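PDB 1PZM: hypoxanthine-guanine phosphoribosyltransferase from Leishmania tarentolae, which probably converts hypoxanthine and guanine to their nucleoside monophosphates in purine salvage, using 5-phosphoribosyl-1-diphosphate as the ribose-phosphate donor and magnesium as cofactor. Local coordinates for residues K39-I44 with R77-E82; P58-C63 with V112-E117; D129-L134 with S159-D164; V152-K157 with Y169-I174. All blocks are in the same frame, centred on the assembly; numbering follows the deposited sequence. Where two conformers were deposited one is given.

Contact 1: K39-I44 with R77-E82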
# COMPACT_ATOMS: atom_id res chain seq x y z
N LYS A 39 -1.09 -6.06 18.48
CA LYS A 39 -1.75 -7.09 19.31
C LYS A 39 -2.46 -8.09 18.41
O LYS A 39 -2.37 -9.30 18.64
CB LYS A 39 -2.76 -6.47 20.31
CG LYS A 39 -2.01 -5.69 21.48
CD LYS A 39 -3.04 -5.19 22.50
CE LYS A 39 -2.36 -4.90 23.83
NZ LYS A 39 -3.29 -4.66 24.97
N CYS A 40 -3.11 -7.60 17.35
CA CYS A 40 -3.87 -8.51 16.48
C CYS A 40 -2.85 -9.40 15.73
O CYS A 40 -3.04 -10.60 15.59
CB CYS A 40 -4.77 -7.71 15.51
SG CYS A 40 -5.47 -8.70 14.15
N ALA A 41 -1.74 -8.82 15.30
CA ALA A 41 -0.66 -9.60 14.66
C ALA A 41 -0.14 -10.73 15.61
O ALA A 41 0.15 -11.85 15.15
CB ALA A 41 0.47 -8.69 14.26
N LYS A 42 -0.02 -10.46 16.92
CA LYS A 42 0.39 -11.52 17.83
C LYS A 42 -0.67 -12.64 17.91
O LYS A 42 -0.33 -13.83 18.05
CB LYS A 42 0.68 -10.99 19.26
CG LYS A 42 1.79 -9.95 19.34
CD LYS A 42 1.99 -9.44 20.80
CE LYS A 42 3.03 -8.30 20.76
NZ LYS A 42 4.44 -8.76 20.45
N LYS A 43 -1.94 -12.25 17.85
CA LYS A 43 -3.03 -13.23 17.82
C LYS A 43 -2.92 -14.13 16.55
O LYS A 43 -2.91 -15.35 16.64
CB LYS A 43 -4.39 -12.53 17.82
CG LYS A 43 -4.99 -12.13 19.12
CD LYS A 43 -6.45 -11.62 18.87
CE LYS A 43 -7.06 -10.89 20.11
NZ LYS A 43 -7.96 -9.70 19.76
N ILE A 44 -2.83 -13.50 15.37
CA ILE A 44 -2.68 -14.21 14.08
C ILE A 44 -1.56 -15.26 14.13
O ILE A 44 -1.75 -16.41 13.75
CB ILE A 44 -2.50 -13.20 12.88
CG1 ILE A 44 -3.82 -12.43 12.63
CG2 ILE A 44 -2.04 -13.92 11.59
CD1 ILE A 44 -3.76 -11.32 11.45
N ARG A 77 4.19 -5.43 8.24
CA ARG A 77 5.35 -5.21 9.11
C ARG A 77 5.19 -5.68 10.57
O ARG A 77 6.10 -6.23 11.15
CB ARG A 77 5.82 -3.76 9.02
CG ARG A 77 6.41 -3.41 7.63
CD ARG A 77 6.68 -1.95 7.46
NE ARG A 77 5.48 -1.15 7.19
CZ ARG A 77 5.61 0.14 6.83
NH1 ARG A 77 6.88 0.69 6.70
NH2 ARG A 77 4.54 0.88 6.59
N PHE A 78 4.03 -5.50 11.17
CA PHE A 78 3.73 -6.14 12.45
C PHE A 78 3.78 -7.69 12.42
O PHE A 78 4.24 -8.33 13.38
CB PHE A 78 2.35 -5.64 12.99
CG PHE A 78 2.39 -4.20 13.43
CD1 PHE A 78 1.56 -3.26 12.83
CD2 PHE A 78 3.33 -3.79 14.40
CE1 PHE A 78 1.66 -1.89 13.20
CE2 PHE A 78 3.46 -2.45 14.77
CZ PHE A 78 2.60 -1.48 14.16
N LEU A 79 3.31 -8.27 11.33
CA LEU A 79 3.44 -9.72 11.14
C LEU A 79 4.93 -10.16 11.00
O LEU A 79 5.36 -11.18 11.60
CB LEU A 79 2.58 -10.16 9.94
CG LEU A 79 1.07 -10.25 10.15
CD1 LEU A 79 0.33 -10.50 8.77
CD2 LEU A 79 0.65 -11.29 11.20
N ALA A 80 5.73 -9.35 10.32
CA ALA A 80 7.17 -9.56 10.31
C ALA A 80 7.73 -9.56 11.73
O ALA A 80 8.56 -10.42 12.06
CB ALA A 80 7.89 -8.49 9.50
N ASP A 81 7.31 -8.60 12.56
CA ASP A 81 7.74 -8.58 14.00
C ASP A 81 7.42 -9.90 14.74
O ASP A 81 8.14 -10.30 15.70
CB ASP A 81 7.05 -7.47 14.78
CG ASP A 81 7.39 -6.08 14.29
OD1 ASP A 81 8.34 -5.88 13.49
OD2 ASP A 81 6.72 -5.11 14.66
N GLU A 82 6.34 -10.56 14.30
CA GLU A 82 5.92 -11.80 14.93
C GLU A 82 6.48 -13.04 14.22
O GLU A 82 6.14 -14.16 14.57
CB GLU A 82 4.38 -11.87 15.04
CG GLU A 82 3.69 -10.76 15.86
CD GLU A 82 4.28 -10.49 17.27
OE1 GLU A 82 4.67 -11.42 18.01
OE2 GLU A 82 4.40 -9.31 17.63
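Ala41 CB sits at the centre of this helix pair, 3.8 Å from Phe78 CB and 4.0 Å from Leu79 CD2. Its single methyl lets the backbones draw near here, the CA atoms of Ala41 and Leu79 lying 5.4 Å apart. Of the Phe78 side chain, CB makes the contact; the ring leads away, packs on Thr37 and Ala38 of helix 30-48, and makes a cation-pi contact with Arg194 of the second subunit. Beside the alanine, Ile44 and Leu79 cross at about a right angle and touch through Ile44 CG2 and Leu79 CD2 (3.8 Å).

Toward solvent, the CG of Glu82 rests against the carbonyl of Ala41. Its chain then bends at chi2 and brings the carboxylate over Lys42. A bend at chi4 (-71°) turns Lys42 NZ back to Glu82 OE2, closing a salt bridge of 2.9 Å on the syn side, 24° out of the carboxylate plane. Glu82 follows the last helical residue, so this pair ties the end of helix 69-81 to helix 30-48. The two axes cross at -56°, 8.7 Å apart, and Ile44 and Leu79 also reach Leu59: a pair of helices packed on the parallel sheet of the type I phosphoribosyltransferase fold.

Contact 2: P58-C63 with V112-E117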
# COMPACT_ATOMS: atom_id res chain seq x y z
N PRO A 58 3.29 -19.59 2.94
CA PRO A 58 3.19 -18.41 3.81
C PRO A 58 1.74 -18.03 4.07
O PRO A 58 0.88 -18.71 3.57
CB PRO A 58 3.83 -17.33 2.95
CG PRO A 58 3.43 -17.73 1.57
CD PRO A 58 3.33 -19.21 1.52
N LEU A 59 1.50 -16.98 4.86
CA LEU A 59 0.19 -16.30 4.90
C LEU A 59 0.14 -15.32 3.77
O LEU A 59 1.00 -14.40 3.70
CB LEU A 59 0.05 -15.47 6.17
CG LEU A 59 -1.30 -14.82 6.45
CD1 LEU A 59 -2.41 -15.83 6.36
CD2 LEU A 59 -1.23 -14.23 7.89
N TYR A 60 -0.82 -15.51 2.89
CA TYR A 60 -1.07 -14.58 1.81
C TYR A 60 -1.98 -13.50 2.31
O TYR A 60 -3.13 -13.79 2.67
CB TYR A 60 -1.73 -15.29 0.63
CG TYR A 60 -0.75 -16.04 -0.23
CD1 TYR A 60 -0.29 -17.31 0.15
CD2 TYR A 60 -0.30 -15.49 -1.45
CE1 TYR A 60 0.61 -18.01 -0.71
CE2 TYR A 60 0.60 -16.18 -2.30
CZ TYR A 60 1.03 -17.43 -1.90
OH TYR A 60 1.88 -18.11 -2.70
N LEU A 61 -1.49 -12.25 2.27
CA LEU A 61 -2.36 -11.12 2.60
C LEU A 61 -2.95 -10.64 1.28
O LEU A 61 -2.19 -10.29 0.35
CB LEU A 61 -1.57 -9.99 3.28
CG LEU A 61 -0.91 -10.31 4.65
CD1 LEU A 61 -0.05 -9.16 5.13
CD2 LEU A 61 -1.96 -10.67 5.70
N LEU A 62 -4.29 -10.66 1.19
CA LEU A 62 -5.03 -10.20 0.02
C LEU A 62 -5.56 -8.78 0.27
O LEU A 62 -6.62 -8.59 0.95
CB LEU A 62 -6.16 -11.21 -0.36
CG LEU A 62 -5.66 -12.39 -1.24
CD1 LEU A 62 -4.30 -13.10 -0.81
CD2 LEU A 62 -6.74 -13.45 -1.36
N CYS A 63 -4.81 -7.80 -0.25
CA CYS A 63 -5.13 -6.40 0.02
C CYS A 63 -6.28 -5.87 -0.86
O CYS A 63 -6.20 -5.88 -2.09
CB CYS A 63 -3.87 -5.52 -0.14
SG CYS A 63 -4.20 -3.76 -0.21
N VAL A 112 -5.96 -12.08 -7.86
CA VAL A 112 -4.64 -12.60 -7.49
C VAL A 112 -3.77 -13.00 -8.70
O VAL A 112 -4.28 -13.54 -9.70
CB VAL A 112 -4.74 -13.85 -6.55
CG1 VAL A 112 -5.31 -13.48 -5.18
CG2 VAL A 112 -5.51 -15.01 -7.20
N ARG A 113 -2.47 -12.76 -8.59
CA ARG A 113 -1.51 -13.15 -9.62
C ARG A 113 -1.01 -14.58 -9.36
O ARG A 113 -0.91 -15.39 -10.30
N ASP A 114 -0.66 -14.86 -8.09
CA ASP A 114 -0.27 -16.19 -7.61
C ASP A 114 -1.53 -17.06 -7.53
O ASP A 114 -2.59 -16.55 -7.15
CB ASP A 114 0.36 -16.13 -6.19
CG ASP A 114 1.89 -15.81 -6.20
OD1 ASP A 114 2.44 -15.45 -7.28
OD2 ASP A 114 2.62 -15.88 -5.16
N SER A 115 -1.42 -18.35 -7.87
CA SER A 115 -2.46 -19.33 -7.51
C SER A 115 -2.54 -19.40 -5.98
O SER A 115 -1.50 -19.44 -5.29
CB SER A 115 -2.16 -20.72 -8.05
OG SER A 115 -3.24 -21.61 -7.77
N VAL A 116 -3.74 -19.40 -5.44
CA VAL A 116 -3.87 -19.55 -4.02
C VAL A 116 -4.60 -20.84 -3.64
O VAL A 116 -5.10 -20.98 -2.52
CB VAL A 116 -4.53 -18.32 -3.38
CG1 VAL A 116 -3.62 -17.09 -3.52
CG2 VAL A 116 -5.90 -18.08 -3.99
N GLU A 117 -4.67 -21.77 -4.59
CA GLU A 117 -5.16 -23.11 -4.33
C GLU A 117 -4.22 -23.79 -3.36
O GLU A 117 -3.00 -23.72 -3.52
CB GLU A 117 -5.25 -23.93 -5.62
CG GLU A 117 -5.57 -25.41 -5.41
CD GLU A 117 -5.82 -26.17 -6.70
OE1 GLU A 117 -5.07 -25.98 -7.69
OE2 GLU A 117 -6.78 -26.97 -6.73
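Tyr60 and Leu62 meet the 112-117 loop through two apolar contacts and one weak polar one. Leu62 and Val112 touch with CD2 and CG of the leucine both 4.1 Å from Val112 CG1. On the tyrosine, Val116 CG1 lies 4.2 Å from CD2, above the ring plane and displaced toward the rim. Val116 also packs on Ile121 and Lys144.

Side chains alternate along strand 59-64, an inner strand of the parallel sheet of the phosphoribosyltransferase fold, paired with strands 86-91 and 120-125. Tyr60 and Leu62 point to the loop that joins those two neighbours, while Leu59 and Leu61 turn to the sheet face covered by helix 69-81. The loop segment, with no regular structure of its own, thus lies across the other face.

The polar approach is at the ring's edge. Asp114 OD2 lies near the ring plane, 3.5 Å from Tyr60 CE2 and 3.4 Å from Tyr60 OH, a long separation that makes any hydrogen bond weak. The carboxylate plane is turned 70° from the ring. Asp114 N is itself weakly bonded to Glu89, whose other carboxylate oxygen accepts from Arg113 N.

Contact 3: D129-L134 with S159-D164. With 5GP (guanosine-5'-monophosphate), chain C.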
# COMPACT_ATOMS: atom_id res chain seq x y z
N ASP A 129 -18.98 -2.40 6.44
CA ASP A 129 -20.19 -1.77 6.89
C ASP A 129 -21.37 -2.75 6.67
O ASP A 129 -21.68 -3.54 7.57
CB ASP A 129 -20.29 -0.40 6.19
CG ASP A 129 -21.52 0.39 6.59
OD1 ASP A 129 -22.12 0.13 7.66
OD2 ASP A 129 -21.95 1.33 5.88
N SER A 130 -21.98 -2.79 5.47
CA SER A 130 -23.07 -3.76 5.25
C SER A 130 -22.51 -5.17 5.11
O SER A 130 -23.24 -6.13 5.28
CB SER A 130 -23.85 -3.43 3.95
OG SER A 130 -22.97 -3.64 2.82
N ALA A 131 -21.23 -5.27 4.75
CA ALA A 131 -20.56 -6.55 4.47
C ALA A 131 -20.95 -7.18 3.10
O ALA A 131 -20.51 -8.28 2.77
CB ALA A 131 -20.80 -7.59 5.64
N ILE A 132 -21.74 -6.48 2.28
CA ILE A 132 -22.05 -7.04 0.97
C ILE A 132 -20.75 -7.23 0.17
O ILE A 132 -20.52 -8.28 -0.43
CB ILE A 132 -23.13 -6.17 0.27
CG1 ILE A 132 -24.46 -6.34 1.03
CG2 ILE A 132 -23.31 -6.52 -1.27
CD1 ILE A 132 -25.49 -5.33 0.71
N THR A 133 -19.87 -6.25 0.22
CA THR A 133 -18.61 -6.32 -0.51
C THR A 133 -17.74 -7.51 -0.07
O THR A 133 -17.26 -8.30 -0.89
CB THR A 133 -17.83 -5.00 -0.24
OG1 THR A 133 -18.63 -3.90 -0.71
CG2 THR A 133 -16.52 -4.95 -1.04
N LEU A 134 -17.52 -7.60 1.23
CA LEU A 134 -16.73 -8.67 1.79
C LEU A 134 -17.34 -10.01 1.47
O LEU A 134 -16.60 -10.93 1.12
CB LEU A 134 -16.63 -8.51 3.30
CG LEU A 134 -15.73 -9.53 4.03
CD1 LEU A 134 -14.23 -9.60 3.44
CD2 LEU A 134 -15.69 -9.18 5.48
N SER A 159 -23.06 -2.64 13.36
CA SER A 159 -24.46 -2.18 13.41
C SER A 159 -24.96 -1.89 11.98
O SER A 159 -26.10 -1.72 11.81
CB SER A 159 -24.68 -0.96 14.31
OG SER A 159 -23.93 0.18 13.85
N GLY A 160 -24.06 -1.84 11.01
CA GLY A 160 -24.42 -1.64 9.61
C GLY A 160 -24.80 -2.87 8.78
O GLY A 160 -25.14 -2.71 7.60
N ARG A 161 -24.75 -4.08 9.37
CA ARG A 161 -24.81 -5.32 8.60
C ARG A 161 -26.09 -5.45 7.77
O ARG A 161 -27.16 -5.24 8.32
CB ARG A 161 -24.68 -6.56 9.52
CG ARG A 161 -23.24 -6.91 10.01
CD ARG A 161 -22.19 -7.01 8.81
NE ARG A 161 -20.90 -7.46 9.33
CZ ARG A 161 -19.92 -6.67 9.70
NH1 ARG A 161 -20.00 -5.37 9.51
NH2 ARG A 161 -18.84 -7.22 10.23
N LYS A 162 -25.97 -5.82 6.49
CA LYS A 162 -27.14 -6.23 5.69
C LYS A 162 -27.06 -7.70 5.32
O LYS A 162 -28.03 -8.28 4.89
CB LYS A 162 -27.27 -5.42 4.41
CG LYS A 162 -27.77 -4.00 4.58
CD LYS A 162 -27.94 -3.32 3.22
CE LYS A 162 -27.77 -1.81 3.35
NZ LYS A 162 -27.35 -1.17 2.08
N VAL A 163 -25.88 -8.30 5.49
CA VAL A 163 -25.74 -9.75 5.37
C VAL A 163 -24.87 -10.30 6.52
O VAL A 163 -24.27 -9.51 7.26
CB VAL A 163 -25.19 -10.18 4.00
CG1 VAL A 163 -26.19 -9.88 2.89
CG2 VAL A 163 -23.76 -9.52 3.72
N ASP A 164 -24.77 -11.62 6.62
CA ASP A 164 -24.13 -12.28 7.74
C ASP A 164 -22.78 -12.88 7.34
O ASP A 164 -22.75 -13.84 6.54
CB ASP A 164 -25.06 -13.36 8.27
CG ASP A 164 -25.83 -12.89 9.47
OD1 ASP A 164 -25.19 -12.23 10.33
OD2 ASP A 164 -27.05 -13.12 9.63
P 5GP C . -19.97 -2.50 2.57
O1P 5GP C . -19.52 -3.22 3.80
O2P 5GP C . -21.35 -1.96 2.70
O3P 5GP C . -20.02 -3.54 1.51
O5' 5GP C . -18.91 -1.36 2.21
C5' 5GP C . -18.98 -0.58 1.01
C4' 5GP C . -17.65 0.18 0.72
O4' 5GP C . -17.51 1.41 1.45
C3' 5GP C . -16.37 -0.60 1.01
O3' 5GP C . -15.37 -0.37 0.01
C2' 5GP C . -15.95 -0.01 2.35
O2' 5GP C . -14.58 -0.24 2.56
C1' 5GP C . -16.35 1.47 2.26
N9 5GP C . -16.74 2.05 3.58
C8 5GP C . -17.83 1.76 4.41
N7 5GP C . -17.84 2.66 5.50
C5 5GP C . -16.91 3.61 5.15
C6 5GP C . -16.46 4.75 5.82
O6 5GP C . -16.90 5.04 6.98
N1 5GP C . -15.49 5.56 5.23
C2 5GP C . -15.00 5.24 3.97
N2 5GP C . -14.10 6.00 3.35
N3 5GP C . -15.43 4.12 3.32
C4 5GP C . -16.39 3.32 3.92
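Ser130 and Arg161 lie where the two backbones come nearest, their CA atoms 4.1 Å apart, in chain segments that run in nearly the same direction (21°). The carbonyl of Ser130 accepts from Lys162 N at 3.0 Å, nearly straight at 171° and on an in-plane lone pair, and more weakly from Val163 N. Ser130 CA in turn directs its hydrogen to Gly160 O. Arg161 starts away from the contact, but a bend at chi2 (-52°) folds it back, and CD packs 3.5 Å from Ala131 CB. NH1 then reaches Asp129 O at 3.2 Å, the donor tilted from the carbonyl plane, while NH2 forms a salt bridge with Asp156.

Residues 129-134 are the phosphate-binding part of the PRPP loop of type I phosphoribosyltransferases, here holding the 5'-phosphate of GMP. Backbone N atoms of Asp129 and Ala131 both donate to O1P, Ser130 N donates to O2P, and Thr133 grips O3P through N and through OG1 (2.6 Å). The start of helix 132-142 thus faces the phosphate, and its dipole would probably favour the negative charge. Ser130 OG, beside O2P, also accepts from Ile132 N at 3.1 Å in an ST turn.

Beside the phosphate-binding turn, Val163 CG2 packs 4.0 Å from Ala131 CB and against the Ala131 carbonyl. Asp129 OD1 lies 3.5 Å from Gly160 CA, and Arg176 binds OD2.

Contact 4: V152-K157 with Y169-I174. With 5GP (guanosine-5'-monophosphate), chain C.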
# COMPACT_ATOMS: atom_id res chain seq x y z
N VAL A 152 -9.33 -10.14 7.97
CA VAL A 152 -8.94 -9.16 8.98
C VAL A 152 -9.45 -7.78 8.53
O VAL A 152 -9.31 -7.41 7.34
CB VAL A 152 -7.40 -9.16 9.22
CG1 VAL A 152 -6.61 -8.93 7.88
CG2 VAL A 152 -7.00 -8.13 10.29
N VAL A 153 -10.03 -7.01 9.45
CA VAL A 153 -10.66 -5.73 9.10
C VAL A 153 -10.21 -4.71 10.14
O VAL A 153 -10.35 -4.98 11.36
CB VAL A 153 -12.26 -5.88 9.19
CG1 VAL A 153 -12.99 -4.53 8.98
CG2 VAL A 153 -12.79 -6.90 8.14
N LEU A 154 -9.78 -3.52 9.72
CA LEU A 154 -9.30 -2.55 10.74
C LEU A 154 -10.48 -2.01 11.52
O LEU A 154 -10.49 -2.01 12.77
CB LEU A 154 -8.45 -1.39 10.12
CG LEU A 154 -7.94 -0.31 11.10
CD1 LEU A 154 -7.09 -0.88 12.26
CD2 LEU A 154 -7.17 0.79 10.29
N LEU A 155 -11.51 -1.58 10.77
CA LEU A 155 -12.67 -0.94 11.37
C LEU A 155 -13.89 -1.73 11.02
O LEU A 155 -14.30 -1.81 9.87
CB LEU A 155 -12.82 0.50 10.84
CG LEU A 155 -11.68 1.45 11.10
CD1 LEU A 155 -12.08 2.79 10.51
CD2 LEU A 155 -11.46 1.55 12.65
N ASP A 156 -14.53 -2.31 12.03
CA ASP A 156 -15.77 -3.07 11.78
C ASP A 156 -16.92 -2.22 12.25
O ASP A 156 -16.93 -1.79 13.43
CB ASP A 156 -15.72 -4.40 12.56
CG ASP A 156 -16.71 -5.42 12.04
OD1 ASP A 156 -16.98 -6.42 12.76
OD2 ASP A 156 -17.24 -5.28 10.91
N LYS A 157 -17.94 -2.05 11.39
CA LYS A 157 -19.20 -1.40 11.78
C LYS A 157 -20.35 -2.40 11.78
O LYS A 157 -21.23 -2.37 10.87
CB LYS A 157 -19.52 -0.16 10.87
CG LYS A 157 -18.37 0.90 10.87
CD LYS A 157 -18.75 2.25 10.15
CE LYS A 157 -18.92 2.06 8.73
NZ LYS A 157 -18.81 3.36 7.85
N TYR A 169 -10.88 -11.40 12.30
CA TYR A 169 -10.05 -10.44 13.09
C TYR A 169 -10.52 -8.98 12.94
O TYR A 169 -9.92 -8.21 12.20
CB TYR A 169 -8.57 -10.59 12.74
CG TYR A 169 -8.03 -12.00 12.94
CD1 TYR A 169 -7.52 -12.43 14.18
CD2 TYR A 169 -7.95 -12.88 11.85
CE1 TYR A 169 -7.04 -13.71 14.35
CE2 TYR A 169 -7.46 -14.16 11.99
CZ TYR A 169 -7.00 -14.57 13.23
OH TYR A 169 -6.48 -15.83 13.36
N PRO A 170 -11.55 -8.58 13.67
CA PRO A 170 -12.00 -7.20 13.57
C PRO A 170 -11.17 -6.44 14.60
O PRO A 170 -11.38 -6.59 15.83
CB PRO A 170 -13.44 -7.28 14.02
CG PRO A 170 -13.54 -8.52 14.96
CD PRO A 170 -12.28 -9.33 14.70
N VAL A 171 -10.27 -5.59 14.13
CA VAL A 171 -9.28 -4.98 15.04
C VAL A 171 -9.95 -3.98 15.95
O VAL A 171 -9.77 -3.99 17.16
CB VAL A 171 -8.15 -4.31 14.24
CG1 VAL A 171 -7.12 -3.76 15.19
CG2 VAL A 171 -7.48 -5.35 13.34
N ILE A 172 -10.74 -3.10 15.35
CA ILE A 172 -11.46 -2.11 16.15
C ILE A 172 -12.92 -2.10 15.76
O ILE A 172 -13.21 -2.08 14.55
CB ILE A 172 -10.87 -0.71 15.90
CG1 ILE A 172 -9.34 -0.74 16.06
CG2 ILE A 172 -11.55 0.33 16.83
CD1 ILE A 172 -8.67 0.61 15.73
N THR A 173 -13.83 -2.10 16.74
CA THR A 173 -15.28 -2.10 16.45
C THR A 173 -15.80 -0.70 16.74
O THR A 173 -15.53 -0.18 17.80
CB THR A 173 -15.97 -3.15 17.35
OG1 THR A 173 -15.54 -4.44 16.92
CG2 THR A 173 -17.55 -3.19 17.14
N ILE A 174 -16.52 -0.08 15.79
CA ILE A 174 -16.92 1.33 15.98
C ILE A 174 -18.35 1.50 15.59
O ILE A 174 -18.90 0.68 14.85
CB ILE A 174 -16.11 2.31 15.09
CG1 ILE A 174 -16.38 1.99 13.61
CG2 ILE A 174 -14.62 2.28 15.43
CD1 ILE A 174 -15.72 2.97 12.58
P 5GP C . -19.97 -2.50 2.57
O1P 5GP C . -19.52 -3.22 3.80
O2P 5GP C . -21.35 -1.96 2.70
O3P 5GP C . -20.02 -3.54 1.51
O5' 5GP C . -18.91 -1.36 2.21
C5' 5GP C . -18.98 -0.58 1.01
C4' 5GP C . -17.65 0.18 0.72
O4' 5GP C . -17.51 1.41 1.45
C3' 5GP C . -16.37 -0.60 1.01
O3' 5GP C . -15.37 -0.37 0.01
C2' 5GP C . -15.95 -0.01 2.35
O2' 5GP C . -14.58 -0.24 2.56
C1' 5GP C . -16.35 1.47 2.26
N9 5GP C . -16.74 2.05 3.58
C8 5GP C . -17.83 1.76 4.41
N7 5GP C . -17.84 2.66 5.50
C5 5GP C . -16.91 3.61 5.15
C6 5GP C . -16.46 4.75 5.82
O6 5GP C . -16.90 5.04 6.98
N1 5GP C . -15.49 5.56 5.23
C2 5GP C . -15.00 5.24 3.97
N2 5GP C . -14.10 6.00 3.35
N3 5GP C . -15.43 4.12 3.32
C4 5GP C . -16.39 3.32 3.92
O HOH W 1 -16.98 -6.19 15.56
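Leu155 and Ile172 lie side by side and point the same way from their strands, with Leu155 CD2 4.0 Å from Ile172 CB. Leu154 lies alongside Ile172 in like fashion, CD1 beside CD1, and the same Leu154 CD1 also meets Val171 CB. The chain turns a corner at Leu154 and Leu155, and Val171 has a matching helical-type backbone, so the two strands bend together and keep parallel register. Five backbone hydrogen bonds hold that register; the first is Val153 N to Tyr169 O and the last Ile174 N to Asp156 O.

At the start of the pair Val152 crosses Tyr169 obliquely, its CG2 meeting the tyrosine CB (3.8 Å), while the ring leads away to helix 30-48 and its OH bonds Asp47. On the other face Asp156 has CG anti to its backbone N (chi1 -162°), and its OD1 lies 3.9 Å from Pro170 CB. A water donates to OD1 at 2.8 Å and also bonds Thr173 OG1, bridging the two strands; OD2 is taken by Arg161.

Past the strands, Lys157 CG packs 3.6 Å from Ile174 CG1. Bending at chi3 (-68°), the lysine swings CE away from Ile174 and toward the purine, where NZ is hydrogen-bonded to N7 (2.6 Å) and O6 (2.7 Å) of GMP and to Ala177 O. This is the purine-recognition lysine of the 6-oxopurine phosphoribosyltransferases, carried just after strand 148-156, which pairs with strand 169-173 in the parallel sheet.

How the contacts relate
Contacts 3 and 4, with centres 12 Å apart, share the GMP: contact 3 holds its phosphate and contact 4 its purine. They are joined by the salt bridge of Arg161 NH2 to Asp156 OD2 (2.6 Å) and by Asp129 CG against Lys157 CE (3.8 Å). Contact 1 is remote from the nucleotide, its centre 26 Å from that of contact 3, yet it rests on contact 4 through Cys40 SG, 3.9 Å from Tyr169 CB. Ile44 CG2, 3.8 Å from Leu59 CD2, links it to contact 2. Contacts 2 and 4 reach the same parallel sheet without touching, their nearest atoms about 5 Å apart.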